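Local atomic coordinates of Lmo2470 protein (Listeria monocytogenes EGD-e, PDB entry 5HL3), a protein that belongs to the calcium-binding, leucine-rich-repeat internalins, interacts with afadin and facilitates bacterial crossing of the basement membrane. Residues P13-F18 with S35-I40; L23-A28 with F53-I58; D43-L48 with E67-N72; S62-E67 with E88-T93; I95-T100 with Y122-T127. All coordinates share one frame; numbering follows the deposited sequence. Where two conformers were deposited one is given.

Contact 1 (P13-F18 with S35-I40); sequences PIIDVF and SVNDVI. With CA (calcium ion), chain C.
Pro13 and Val39 form an antiparallel, non-hydrogen-bonded pair in the small two-stranded ladder (12-13 with 39-40) of the internalin N-terminal region, which belongs to the EF-hand clan. Two backbone hydrogen bonds carry the chain from this pair into helix 14-17: Ile14 N donates to Asp38 O (2.9 Å) and Ile15 N to Val36 O (2.9 Å). The same Asp38 carbonyl receives a CA-H...O contact from Pro13 CA at 3.3 Å.

Among the apolar contacts, Ile14 and Ile40 cross at about a right angle, with Ile14 CG1 resting on Ile40 CG2 at 3.7 Å. Val17 CG2, from the helix, and the ring of Phe18 just after it approach Ile40 CD1. Ile15 CB lies against Val36 CG2; from helix 21-30, Ala24 packs on this pair and Ala28 on Ile14.

Further hydrogen bonds shape the type I turn Ser35-Asp38 itself. Ser35 OG accepts from Asn37 N, making an ST turn, while Ser35 N donates a hydrogen bond to Asp38 OD2 from above the carboxylate plane. Asp38 leaves the backbone away from segment 13-18, and its OD1 binds a calcium ion at 2.3 Å; four waters bind the same ion, one of which also donates to Asp38 OD2.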
# COMPACT_ATOMS: atom_id res chain seq x y z
N PRO A 13 9.83 40.59 17.41
CA PRO A 13 10.11 39.33 18.12
C PRO A 13 9.34 38.15 17.51
O PRO A 13 8.20 38.30 17.09
CB PRO A 13 9.61 39.62 19.55
CG PRO A 13 9.78 41.10 19.68
CD PRO A 13 9.36 41.64 18.35
N ILE A 14 9.99 37.00 17.50
CA ILE A 14 9.37 35.76 16.97
C ILE A 14 8.00 35.52 17.61
O ILE A 14 7.02 35.17 16.92
CB ILE A 14 10.33 34.55 17.19
CG1 ILE A 14 11.53 34.65 16.25
CG2 ILE A 14 9.61 33.22 16.97
CD1 ILE A 14 12.65 33.69 16.57
N ILE A 15 7.91 35.70 18.92
CA ILE A 15 6.67 35.44 19.65
C ILE A 15 5.53 36.38 19.26
O ILE A 15 4.37 36.04 19.46
CB ILE A 15 6.95 35.44 21.18
CG1 ILE A 15 5.77 34.90 22.00
CG2 ILE A 15 7.36 36.83 21.67
CD1 ILE A 15 5.35 33.48 21.71
N ASP A 16 5.86 37.55 18.72
CA ASP A 16 4.83 38.47 18.24
C ASP A 16 4.37 38.09 16.82
O ASP A 16 3.17 38.17 16.50
CB ASP A 16 5.32 39.90 18.29
CG ASP A 16 5.60 40.39 19.73
OD1 ASP A 16 5.01 39.88 20.70
OD2 ASP A 16 6.38 41.31 19.81
N VAL A 17 5.29 37.60 15.98
CA VAL A 17 4.91 37.15 14.63
C VAL A 17 4.10 35.85 14.69
O VAL A 17 3.13 35.70 13.96
CB VAL A 17 6.19 36.89 13.79
CG1 VAL A 17 5.82 36.42 12.38
CG2 VAL A 17 7.08 38.15 13.72
N PHE A 18 4.47 34.98 15.61
CA PHE A 18 3.87 33.64 15.75
C PHE A 18 3.36 33.49 17.19
O PHE A 18 4.01 32.87 18.01
CB PHE A 18 4.93 32.59 15.45
CG PHE A 18 5.58 32.75 14.10
CD1 PHE A 18 4.90 32.47 12.92
CD2 PHE A 18 6.89 33.15 13.99
CE1 PHE A 18 5.52 32.59 11.68
CE2 PHE A 18 7.53 33.26 12.75
CZ PHE A 18 6.84 32.96 11.59
N SER A 35 16.05 32.22 21.33
CA SER A 35 14.87 32.60 22.11
C SER A 35 13.70 33.00 21.26
O SER A 35 13.88 33.62 20.22
CB SER A 35 15.24 33.80 22.96
OG SER A 35 14.17 34.22 23.76
N VAL A 36 12.48 32.71 21.71
CA VAL A 36 11.30 33.21 21.02
C VAL A 36 11.16 34.73 21.16
O VAL A 36 10.39 35.33 20.46
CB VAL A 36 9.99 32.55 21.50
CG1 VAL A 36 10.04 31.04 21.24
CG2 VAL A 36 9.65 32.85 22.97
N ASN A 37 11.93 35.33 22.07
CA ASN A 37 11.92 36.79 22.20
C ASN A 37 12.83 37.45 21.20
O ASN A 37 12.77 38.67 21.05
CB ASN A 37 12.28 37.21 23.61
CG ASN A 37 11.26 36.72 24.62
OD1 ASN A 37 10.08 36.58 24.33
ND2 ASN A 37 11.72 36.42 25.83
N ASP A 38 13.66 36.69 20.48
CA ASP A 38 14.58 37.29 19.52
C ASP A 38 13.84 37.96 18.36
O ASP A 38 12.82 37.46 17.86
CB ASP A 38 15.55 36.25 18.95
CG ASP A 38 16.62 35.80 19.93
OD1 ASP A 38 17.02 36.56 20.81
OD2 ASP A 38 17.10 34.65 19.79
N VAL A 39 14.39 39.10 17.95
CA VAL A 39 13.82 39.91 16.87
C VAL A 39 14.31 39.37 15.52
O VAL A 39 15.50 39.14 15.32
CB VAL A 39 14.22 41.38 17.03
CG1 VAL A 39 13.83 42.20 15.82
CG2 VAL A 39 13.58 41.93 18.30
N ILE A 40 13.35 39.16 14.63
CA ILE A 40 13.63 38.69 13.27
C ILE A 40 13.16 39.71 12.25
O ILE A 40 12.28 40.52 12.50
CB ILE A 40 12.97 37.33 12.97
CG1 ILE A 40 11.46 37.35 13.20
CG2 ILE A 40 13.68 36.24 13.75
CD1 ILE A 40 10.74 36.20 12.51
CA CA C . 18.79 36.94 22.30
O HOH W 1 19.53 34.77 21.20
O HOH W 2 16.93 37.16 23.73
O HOH W 3 20.05 37.45 20.39
O HOH W 4 21.04 36.52 23.00

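Contact 2 (L23-A28 with F53-I58); sequences LAKDMA and FETSTI
Asp26 reaches from helix 21-30 into the backbone of the loop 53-58, and its carboxylate is the tightly held part of the contact. Two amides grip Asp26 OD2: Glu54 N at 2.8 Å, coming from above the carboxylate plane, and Thr55 N at 3.0 Å, on the syn lone pair. The second oxygen, Asp26 OD1, takes the hydroxyl proton of Thr55 OG1 over 2.6 Å, on the syn side but 31° out of the plane. With both oxygens engaged, the rotation of the carboxylate is fixed, and such a set of donors would be expected to favour its ionised form.

Beside this polar grip the packing is close and apolar. Leu23 CD1 touches Phe53 CE1 at 3.6 Å. The selenium of Met27 makes an oblique Met-aromatic contact with the same ring, while Ile58 CD1 touches both Leu23 CA and Asp26 OD2. Phe53 ends the first strand, 50-53, of the parallel leucine-rich-repeat sheet, so the contact joins the N-terminal helical cap to the start of the repeats. Met63 of helix 60-63 also touches Leu23, Phe53 and Ile58.

The solvent side is looser. Lys25 is exposed and was modelled in two conformers; in the one described, its NZ donates to Thr55 OG1, whereas its ion pair with Glu54 OE2 is long, at 4.0 Å. A water accepts from Lys25 NZ and donates to Asp26 OD1 and to Glu54 OE2 (2.7 Å), lying between two carboxylates whose nearest oxygens are 4.4 Å apart.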
# COMPACT_ATOMS: atom_id res chain seq x y z
N LEU A 23 4.28 26.97 18.41
CA LEU A 23 4.69 27.40 17.10
C LEU A 23 5.92 28.30 17.18
O LEU A 23 6.84 28.17 16.37
CB LEU A 23 3.56 28.15 16.38
CG LEU A 23 3.83 28.49 14.91
CD1 LEU A 23 3.91 27.20 14.11
CD2 LEU A 23 2.79 29.43 14.34
N ALA A 24 5.94 29.21 18.14
CA ALA A 24 7.09 30.10 18.28
C ALA A 24 8.36 29.35 18.61
O ALA A 24 9.42 29.66 18.10
CB ALA A 24 6.81 31.18 19.30
N LYS A 25 8.25 28.35 19.48
CA LYS A 25 9.40 27.50 19.83
C LYS A 25 9.95 26.82 18.57
O LYS A 25 11.16 26.86 18.31
CB LYS A 25 8.98 26.46 20.88
CG LYS A 25 9.96 25.32 21.13
CD LYS A 25 9.59 24.48 22.35
CE LYS A 25 10.44 23.20 22.46
NZ LYS A 25 10.09 22.17 21.42
N ASP A 26 9.06 26.22 17.78
CA ASP A 26 9.50 25.54 16.56
C ASP A 26 10.03 26.53 15.54
O ASP A 26 11.02 26.24 14.87
CB ASP A 26 8.37 24.70 15.97
CG ASP A 26 8.08 23.45 16.80
OD1 ASP A 26 8.73 23.23 17.86
OD2 ASP A 26 7.16 22.70 16.37
N MSE A 27 9.45 27.71 15.47
CA MSE A 27 9.97 28.73 14.53
C MSE A 27 11.34 29.22 14.96
O MSE A 27 12.19 29.44 14.11
CB MSE A 27 8.97 29.87 14.35
CG MSE A 27 7.77 29.46 13.50
SE MSE A 27 8.25 28.74 11.71
CE MSE A 27 9.58 30.08 11.19
N ALA A 28 11.58 29.41 16.26
CA ALA A 28 12.91 29.80 16.72
C ALA A 28 13.94 28.76 16.33
O ALA A 28 15.06 29.08 15.92
CB ALA A 28 12.91 30.05 18.23
N PHE A 53 8.40 20.96 12.21
CA PHE A 53 7.53 21.13 13.37
C PHE A 53 7.59 19.89 14.23
O PHE A 53 7.61 18.77 13.73
CB PHE A 53 6.10 21.48 12.94
CG PHE A 53 6.04 22.78 12.20
CD1 PHE A 53 6.16 23.97 12.88
CD2 PHE A 53 5.99 22.82 10.82
CE1 PHE A 53 6.22 25.19 12.20
CE2 PHE A 53 6.05 24.04 10.14
CZ PHE A 53 6.17 25.22 10.84
N GLU A 54 7.66 20.09 15.53
CA GLU A 54 7.80 18.96 16.47
C GLU A 54 7.14 19.15 17.81
O GLU A 54 7.12 18.23 18.61
CB GLU A 54 9.28 18.65 16.66
CG GLU A 54 10.01 19.79 17.35
CD GLU A 54 11.46 19.50 17.73
OE1 GLU A 54 12.00 18.47 17.27
OE2 GLU A 54 12.01 20.35 18.47
N THR A 55 6.55 20.31 18.07
CA THR A 55 5.92 20.58 19.39
C THR A 55 4.45 20.21 19.27
O THR A 55 3.69 20.80 18.47
CB THR A 55 6.16 22.02 19.85
OG1 THR A 55 7.58 22.20 19.99
CG2 THR A 55 5.54 22.28 21.21
N SER A 56 4.03 19.26 20.10
CA SER A 56 2.70 18.64 19.96
C SER A 56 1.52 19.45 20.50
O SER A 56 0.38 19.00 20.37
CB SER A 56 2.72 17.23 20.53
OG SER A 56 3.48 16.38 19.68
N THR A 57 1.78 20.64 21.04
CA THR A 57 0.70 21.53 21.44
C THR A 57 0.21 22.40 20.29
O THR A 57 -0.76 23.11 20.45
CB THR A 57 1.16 22.47 22.57
OG1 THR A 57 2.30 23.21 22.13
CG2 THR A 57 1.47 21.69 23.85
N ILE A 58 0.88 22.35 19.13
CA ILE A 58 0.40 23.10 17.97
C ILE A 58 -0.93 22.49 17.51
O ILE A 58 -1.05 21.27 17.46
CB ILE A 58 1.46 23.09 16.83
CG1 ILE A 58 2.72 23.85 17.30
CG2 ILE A 58 0.88 23.71 15.57
CD1 ILE A 58 3.90 23.71 16.37
O HOH W 5 11.30 22.90 18.84

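Contact 3 (D43-L48 with E67-N72); sequences DDLDAL and ERAMFN
Leu45 and Phe71 bring the two backbones to 6.1 Å between their CA atoms, and Asp46 and Asn72 to 5.9 Å. Residues 43-46 are helical, whereas 67-72 leaves a short 3-10 turn at Arg68 and runs extended from Ala69 to Phe71 past the helix. No direct backbone hydrogen bond links the two segments.

Leu45 and Leu48 carry the apolar contact. Leu45 spreads its two methyl groups over different partners: CD1 lies 3.9 Å from Ala69 CB, and CD2 is 3.9 Å from Phe71 CE1, approaching that ring obliquely. With its CG anti to the carbonyl carbon, Leu48 extends CD1 to the same ring atom, Phe71 CE1, but in the plane of the ring and at its edge. Met27 of helix 21-30 touches both Leu48 and Phe71. The contact thus places helix 42-46 of the internalin N-terminal cap against the loop that leads into strand 76-79 of the leucine-rich-repeat sheet.

Along the more polar flank, Asp46 and Asn72 lie side by side and point the same way, their flat groups turned 56° against each other. Asn72 ND2 donates to Asp46 OD1 over 2.9 Å in a nearly straight bond (168° at the hydrogen), in its own amide plane but 32° out of that of the carboxylate. Gln42 NE2 also donates to this oxygen. A water bridges the segments, accepting from Asn72 N at 2.8 Å and lying 2.7 Å from both Asp46 OD1 and Met70 O. Next in sequence, Asn73, a calcium ligand, sends its ND2 to Asp46 O.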
# COMPACT_ATOMS: atom_id res chain seq x y z
N ASP A 43 14.82 39.23 6.03
CA ASP A 43 16.02 38.47 5.61
C ASP A 43 16.12 37.16 6.38
O ASP A 43 16.53 36.13 5.82
CB ASP A 43 17.30 39.27 5.83
CG ASP A 43 17.68 40.18 4.66
OD1 ASP A 43 16.88 40.39 3.71
OD2 ASP A 43 18.83 40.69 4.66
N ASP A 44 15.76 37.14 7.67
CA ASP A 44 15.83 35.90 8.44
C ASP A 44 14.85 34.86 7.89
O ASP A 44 15.16 33.67 7.81
CB ASP A 44 15.52 36.18 9.91
CG ASP A 44 16.56 37.01 10.61
OD1 ASP A 44 17.77 36.80 10.40
OD2 ASP A 44 16.18 37.89 11.38
N LEU A 45 13.66 35.30 7.52
CA LEU A 45 12.66 34.42 6.90
C LEU A 45 13.13 33.93 5.53
O LEU A 45 12.98 32.73 5.18
CB LEU A 45 11.29 35.10 6.81
CG LEU A 45 10.61 35.43 8.12
CD1 LEU A 45 9.42 36.33 7.84
CD2 LEU A 45 10.19 34.18 8.93
N ASP A 46 13.71 34.83 4.74
CA ASP A 46 14.18 34.46 3.40
C ASP A 46 15.29 33.42 3.42
O ASP A 46 15.42 32.65 2.46
CB ASP A 46 14.67 35.71 2.64
CG ASP A 46 13.57 36.67 2.27
OD1 ASP A 46 12.36 36.36 2.37
OD2 ASP A 46 13.90 37.79 1.87
N ALA A 47 16.05 33.35 4.51
CA ALA A 47 17.08 32.32 4.64
C ALA A 47 16.53 30.90 4.82
O ALA A 47 17.28 29.94 4.70
CB ALA A 47 18.00 32.68 5.79
N LEU A 48 15.24 30.76 5.13
CA LEU A 48 14.63 29.44 5.32
C LEU A 48 14.27 28.77 4.01
O LEU A 48 13.62 29.38 3.13
CB LEU A 48 13.37 29.59 6.14
CG LEU A 48 13.54 30.19 7.54
CD1 LEU A 48 12.18 30.43 8.13
CD2 LEU A 48 14.39 29.24 8.41
N GLU A 67 0.48 32.06 8.29
CA GLU A 67 0.10 33.04 7.25
C GLU A 67 0.51 34.48 7.62
O GLU A 67 0.37 35.38 6.80
CB GLU A 67 -1.38 32.97 6.94
CG GLU A 67 -2.27 33.50 8.06
CD GLU A 67 -3.72 33.08 7.94
OE1 GLU A 67 -4.14 32.53 6.89
OE2 GLU A 67 -4.47 33.30 8.90
N ARG A 68 1.02 34.68 8.83
CA ARG A 68 1.48 35.99 9.28
C ARG A 68 2.89 36.30 8.83
O ARG A 68 3.37 37.39 9.08
CB ARG A 68 1.40 36.08 10.80
CG ARG A 68 -0.04 35.99 11.32
CD ARG A 68 -0.10 35.58 12.78
NE ARG A 68 0.50 36.57 13.68
CZ ARG A 68 -0.17 37.48 14.37
NH1 ARG A 68 -1.48 37.63 14.23
NH2 ARG A 68 0.48 38.29 15.19
N ALA A 69 3.56 35.36 8.17
CA ALA A 69 4.93 35.57 7.68
C ALA A 69 5.06 35.05 6.26
O ALA A 69 4.47 34.02 5.92
CB ALA A 69 5.94 34.85 8.58
N MSE A 70 5.83 35.75 5.44
CA MSE A 70 6.08 35.34 4.06
C MSE A 70 7.31 34.47 3.97
O MSE A 70 8.39 34.91 4.34
CB MSE A 70 6.24 36.58 3.18
CG MSE A 70 6.44 36.23 1.70
SE MSE A 70 5.01 35.18 0.86
CE MSE A 70 3.66 36.56 1.01
N PHE A 71 7.13 33.25 3.47
CA PHE A 71 8.21 32.27 3.28
C PHE A 71 8.50 32.15 1.78
O PHE A 71 7.95 31.29 1.08
CB PHE A 71 7.80 30.92 3.87
CG PHE A 71 7.53 30.97 5.36
CD1 PHE A 71 8.56 30.94 6.26
CD2 PHE A 71 6.22 31.07 5.84
CE1 PHE A 71 8.32 30.99 7.62
CE2 PHE A 71 5.98 31.11 7.20
CZ PHE A 71 7.04 31.08 8.10
N ASN A 72 9.35 33.03 1.30
CA ASN A 72 9.64 33.14 -0.12
C ASN A 72 10.41 31.97 -0.68
O ASN A 72 10.27 31.67 -1.87
CB ASN A 72 10.43 34.42 -0.39
CG ASN A 72 9.59 35.67 -0.23
OD1 ASN A 72 8.53 35.79 -0.88
ND2 ASN A 72 10.04 36.61 0.60
O HOH W 6 10.85 34.31 3.32

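Contact 4 (S62-E67 with E88-T93); sequences SMQLLE and EFPDIT
Met63 and Phe89 cross at about a right angle. With CG anti to the backbone N (chi1 -165°), Met63 CG sits 3.9 Å from Phe89 CE1 and 3.6 Å from Pro90 CD, and the bend of the selenomethionine chain beyond CG carries the selenium past the ring, oblique to it, in a Met-aromatic contact. Pro90 CD in turn lies over one face of the Phe89 ring, offset toward its rim. Leu66 also crosses Phe89 at about a right angle, CD1 touching both CE1 and CZ.

Ile92 faces the 3-10 turn 65-67. Its CG1 branch lies between the backbone N and the carbonyl carbon (chi1 58°), which brings CD1 to Leu66 CB at 3.5 Å, a close approach, and leaves CG2 for Gln64 and Glu67. Gln64 slides past Pro90 and Ile92 in the opposite direction, its amide oxygen OE1 against Pro90 CB (3.6 Å) and its NE2 against Ile92 CG2 (3.6 Å). The amide is held in this position by Glu67: Gln64 NE2 donates to Glu67 OE1 over 3.0 Å, in the amide plane but from above the carboxylate. Direct hydrogen bonds between the segments are absent, yet two waters bridge them, one from Gln64 NE2 to Asp91 O and the other from Glu67 OE1 to Thr93 N.

The arrangement packs helix 60-63 and the turn after it onto the loop between strands 76-79 and 100-103 of the leucine-rich-repeat coil. Phe89 reaches Val77 and Ile79 of strand 76-79, Met63 and Leu66 meet Phe53 of strand 50-53, and helix 21-30 covers Met63 and Leu66 through Leu23 and Met27.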
# COMPACT_ATOMS: atom_id res chain seq x y z
N SER A 62 -3.37 27.21 15.61
CA SER A 62 -2.05 27.84 15.71
C SER A 62 -1.18 27.62 14.48
O SER A 62 -0.39 28.51 14.13
CB SER A 62 -1.36 27.50 17.04
OG SER A 62 -1.38 26.13 17.36
N MSE A 63 -1.30 26.50 13.77
CA MSE A 63 -0.53 26.32 12.55
C MSE A 63 -0.92 27.36 11.52
O MSE A 63 -0.10 27.78 10.71
CB MSE A 63 -0.72 24.89 12.01
CG MSE A 63 0.34 24.53 10.94
SE MSE A 63 2.18 24.39 11.63
CE MSE A 63 2.18 22.48 12.04
N GLN A 64 -2.18 27.79 11.52
CA GLN A 64 -2.66 28.83 10.60
C GLN A 64 -1.91 30.16 10.77
O GLN A 64 -1.86 30.96 9.83
CB GLN A 64 -4.15 29.07 10.88
CG GLN A 64 -4.83 29.96 9.88
CD GLN A 64 -5.34 29.20 8.69
OE1 GLN A 64 -5.82 28.04 8.83
NE2 GLN A 64 -5.33 29.85 7.54
N LEU A 65 -1.32 30.40 11.94
CA LEU A 65 -0.56 31.62 12.19
C LEU A 65 0.65 31.75 11.26
O LEU A 65 1.22 32.82 11.16
CB LEU A 65 -0.10 31.71 13.65
CG LEU A 65 -1.21 31.71 14.72
CD1 LEU A 65 -0.60 31.44 16.08
CD2 LEU A 65 -1.99 33.02 14.70
N LEU A 66 1.04 30.67 10.59
CA LEU A 66 2.10 30.78 9.59
C LEU A 66 1.76 31.75 8.47
O LEU A 66 2.68 32.27 7.80
CB LEU A 66 2.43 29.40 9.00
CG LEU A 66 3.15 28.40 9.88
CD1 LEU A 66 3.26 27.06 9.17
CD2 LEU A 66 4.53 28.87 10.30
N GLU A 67 0.48 32.06 8.29
CA GLU A 67 0.10 33.04 7.25
C GLU A 67 0.51 34.48 7.62
O GLU A 67 0.37 35.38 6.80
CB GLU A 67 -1.38 32.97 6.94
CG GLU A 67 -2.27 33.50 8.06
CD GLU A 67 -3.72 33.08 7.94
OE1 GLU A 67 -4.14 32.53 6.89
OE2 GLU A 67 -4.47 33.30 8.90
N GLU A 88 -4.69 18.84 10.31
CA GLU A 88 -4.56 19.32 8.95
C GLU A 88 -3.49 20.37 8.83
O GLU A 88 -3.40 21.27 9.71
CB GLU A 88 -5.90 19.91 8.52
CG GLU A 88 -5.96 20.52 7.15
CD GLU A 88 -7.37 20.89 6.82
OE1 GLU A 88 -7.67 22.09 6.93
OE2 GLU A 88 -8.16 19.97 6.58
N PHE A 89 -2.63 20.28 7.81
CA PHE A 89 -1.73 21.40 7.51
C PHE A 89 -2.54 22.37 6.66
O PHE A 89 -3.11 21.98 5.66
CB PHE A 89 -0.45 20.94 6.79
CG PHE A 89 0.53 22.05 6.66
CD1 PHE A 89 1.27 22.47 7.75
CD2 PHE A 89 0.67 22.74 5.48
CE1 PHE A 89 2.14 23.54 7.66
CE2 PHE A 89 1.53 23.82 5.38
CZ PHE A 89 2.26 24.21 6.48
N PRO A 90 -2.63 23.64 7.06
CA PRO A 90 -3.52 24.56 6.37
C PRO A 90 -3.07 24.95 4.96
O PRO A 90 -1.89 24.87 4.64
CB PRO A 90 -3.56 25.76 7.29
CG PRO A 90 -2.19 25.78 7.87
CD PRO A 90 -1.88 24.32 8.13
N ASP A 91 -4.04 25.37 4.15
CA ASP A 91 -3.81 25.86 2.78
C ASP A 91 -3.65 27.38 2.88
O ASP A 91 -4.61 28.12 2.74
CB ASP A 91 -5.04 25.46 1.93
CG ASP A 91 -4.84 25.65 0.45
OD1 ASP A 91 -3.72 25.94 -0.01
OD2 ASP A 91 -5.83 25.50 -0.29
N ILE A 92 -2.44 27.84 3.21
CA ILE A 92 -2.16 29.26 3.41
C ILE A 92 -1.44 29.82 2.20
O ILE A 92 -0.92 29.05 1.37
CB ILE A 92 -1.37 29.52 4.71
CG1 ILE A 92 -0.02 28.76 4.71
CG2 ILE A 92 -2.20 29.09 5.93
CD1 ILE A 92 0.91 29.14 5.82
N THR A 93 -1.40 31.15 2.09
CA THR A 93 -0.88 31.79 0.89
C THR A 93 0.59 32.19 0.96
O THR A 93 1.11 32.73 0.00
CB THR A 93 -1.68 33.08 0.60
OG1 THR A 93 -1.55 33.96 1.71
CG2 THR A 93 -3.15 32.76 0.31
O HOH W 7 -6.18 28.58 5.32
O HOH W 8 -3.34 32.37 4.07

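Contact 5 (I95-T100 with Y122-T127); sequences IPHLKT and YPEMDT
Lys99 and Asp126 join two successive turns of the leucine-rich-repeat coil at the entrance to its parallel sheet. Lys99 O accepts from two amides, Asp126 N at 2.7 Å on a lone pair and Thr127 N at 3.2 Å nearly along the C=O axis. Just beyond, Thr100 and Thr127 pair as neighbouring parallel strands, with Thr100 CA making a CA-H...O contact to Thr127 O.

Each segment begins with a type I turn, Ile95-Leu98 and Tyr122-Met125, and the two turns stack as equivalent positions of adjacent repeats, as expected of the solenoid. Inside, Leu98 CD2 sits over the centre of the Tyr122 ring, 3.6 Å from its centroid and 7° off the normal, a clear CH-pi contact. Leu98 has CG anti to the backbone N (chi1 -171°), which turns CD2 over that face, and the same methyl touches Met125 CE at 3.9 Å. Tyr122 OH reaches on to the previous loop, where it bonds to Pro90 O and Ile92 N.

On the outer side, Glu124 runs extended to meet His97 and Lys99. Its OE1 forms a salt bridge with Lys99 NZ at 2.7 Å and accepts from His97 ND1 at 3.2 Å; the imidazole also makes a weak bond to OE2. ND1 donates in the plane of its ring, with ring and carboxylate turned 41° against each other. The bend at the end of the Lys99 chain lets NZ donate to His97 O as well. Between the two turns, a water accepts from Glu124 N and donates to Pro96 O and to Leu98 O (2.7 Å).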
# COMPACT_ATOMS: atom_id res chain seq x y z
N ILE A 95 3.45 30.25 1.53
CA ILE A 95 4.51 29.27 1.19
C ILE A 95 4.28 28.91 -0.29
O ILE A 95 4.01 27.75 -0.65
CB ILE A 95 4.48 28.01 2.07
CG1 ILE A 95 4.23 28.37 3.55
CG2 ILE A 95 5.81 27.27 1.92
CD1 ILE A 95 4.09 27.15 4.44
N PRO A 96 4.41 29.90 -1.17
CA PRO A 96 4.05 29.70 -2.57
C PRO A 96 4.86 28.65 -3.32
O PRO A 96 4.34 28.07 -4.30
CB PRO A 96 4.29 31.08 -3.19
CG PRO A 96 5.24 31.77 -2.28
CD PRO A 96 4.84 31.29 -0.92
N HIS A 97 6.07 28.37 -2.85
CA HIS A 97 6.95 27.42 -3.55
C HIS A 97 7.07 26.07 -2.85
O HIS A 97 7.98 25.32 -3.13
CB HIS A 97 8.29 28.10 -3.83
CG HIS A 97 8.12 29.38 -4.59
ND1 HIS A 97 7.64 29.40 -5.87
CD2 HIS A 97 8.24 30.67 -4.21
CE1 HIS A 97 7.52 30.65 -6.28
NE2 HIS A 97 7.88 31.45 -5.29
N LEU A 98 6.11 25.77 -1.99
CA LEU A 98 6.09 24.48 -1.33
C LEU A 98 6.07 23.32 -2.35
O LEU A 98 5.25 23.31 -3.28
CB LEU A 98 4.86 24.38 -0.43
CG LEU A 98 4.82 23.15 0.49
CD1 LEU A 98 6.06 22.99 1.36
CD2 LEU A 98 3.57 23.20 1.35
N LYS A 99 7.00 22.40 -2.16
CA LYS A 99 7.15 21.20 -3.04
C LYS A 99 6.91 19.91 -2.32
O LYS A 99 6.44 18.94 -2.93
CB LYS A 99 8.55 21.19 -3.64
CG LYS A 99 8.74 22.31 -4.62
CD LYS A 99 10.12 22.46 -5.15
CE LYS A 99 10.13 23.63 -6.14
NZ LYS A 99 9.39 24.90 -5.73
N THR A 100 7.21 19.84 -1.04
CA THR A 100 7.04 18.58 -0.32
C THR A 100 6.39 18.84 1.03
O THR A 100 6.77 19.75 1.77
CB THR A 100 8.36 17.83 -0.12
OG1 THR A 100 9.28 18.67 0.60
CG2 THR A 100 8.97 17.45 -1.47
N TYR A 122 -0.53 25.69 -3.18
CA TYR A 122 0.76 25.01 -3.35
C TYR A 122 0.84 24.40 -4.75
O TYR A 122 0.95 23.18 -4.88
CB TYR A 122 0.97 23.93 -2.27
CG TYR A 122 0.70 24.43 -0.87
CD1 TYR A 122 1.31 25.60 -0.38
CD2 TYR A 122 -0.13 23.73 0.01
CE1 TYR A 122 1.06 26.06 0.89
CE2 TYR A 122 -0.37 24.19 1.30
CZ TYR A 122 0.23 25.37 1.74
OH TYR A 122 0.01 25.87 3.02
N PRO A 123 0.78 25.23 -5.79
CA PRO A 123 0.76 24.68 -7.16
C PRO A 123 2.01 23.93 -7.58
O PRO A 123 1.97 23.21 -8.57
CB PRO A 123 0.59 25.94 -8.02
CG PRO A 123 1.16 27.02 -7.21
CD PRO A 123 0.80 26.70 -5.79
N GLU A 124 3.12 24.10 -6.86
CA GLU A 124 4.34 23.38 -7.17
C GLU A 124 4.50 22.11 -6.36
O GLU A 124 5.55 21.47 -6.41
CB GLU A 124 5.56 24.30 -6.99
CG GLU A 124 5.46 25.54 -7.89
CD GLU A 124 6.50 26.61 -7.66
OE1 GLU A 124 7.46 26.39 -6.94
OE2 GLU A 124 6.36 27.70 -8.22
N MSE A 125 3.47 21.68 -5.64
CA MSE A 125 3.62 20.44 -4.85
C MSE A 125 4.03 19.27 -5.71
O MSE A 125 3.43 19.00 -6.74
CB MSE A 125 2.31 20.10 -4.15
CG MSE A 125 2.50 19.02 -3.05
SE MSE A 125 3.29 19.72 -1.41
CE MSE A 125 1.64 20.43 -0.63
N ASP A 126 5.05 18.55 -5.23
CA ASP A 126 5.61 17.37 -5.91
C ASP A 126 5.31 16.07 -5.15
O ASP A 126 4.99 15.05 -5.78
CB ASP A 126 7.14 17.58 -6.07
CG ASP A 126 7.82 16.41 -6.71
OD1 ASP A 126 8.17 15.46 -5.97
OD2 ASP A 126 8.05 16.45 -7.94
N THR A 127 5.44 16.09 -3.83
CA THR A 127 5.30 14.89 -3.01
C THR A 127 4.55 15.18 -1.73
O THR A 127 4.88 16.15 -1.03
CB THR A 127 6.68 14.29 -2.64
OG1 THR A 127 7.38 13.90 -3.85
CG2 THR A 127 6.57 13.07 -1.75
O HOH W 9 3.69 25.30 -4.36

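Contacts 1 to 3 belong largely to the N-terminal cap, contact 4 carries its packing into the repeats, and contact 5 lies wholly within them, about 26 Å from contact 1 between centres. Met27 ties contact 2 to contact 3, its CE 3.9 Å from Phe71 CE1; Phe53 CZ meets Leu66 CD1 of contact 4 at 3.8 Å. Contacts 1 and 3 are joined by Arg68, which bonds to the carbonyls of Asp16 and Val17. Contact 4 passes to contact 5 through Tyr122 OH, 2.7 Å from Pro90 O. Calcium is bound directly in contact 1; the side chains of Glu54 and His97 each lie about 5 Å from a calcium ion.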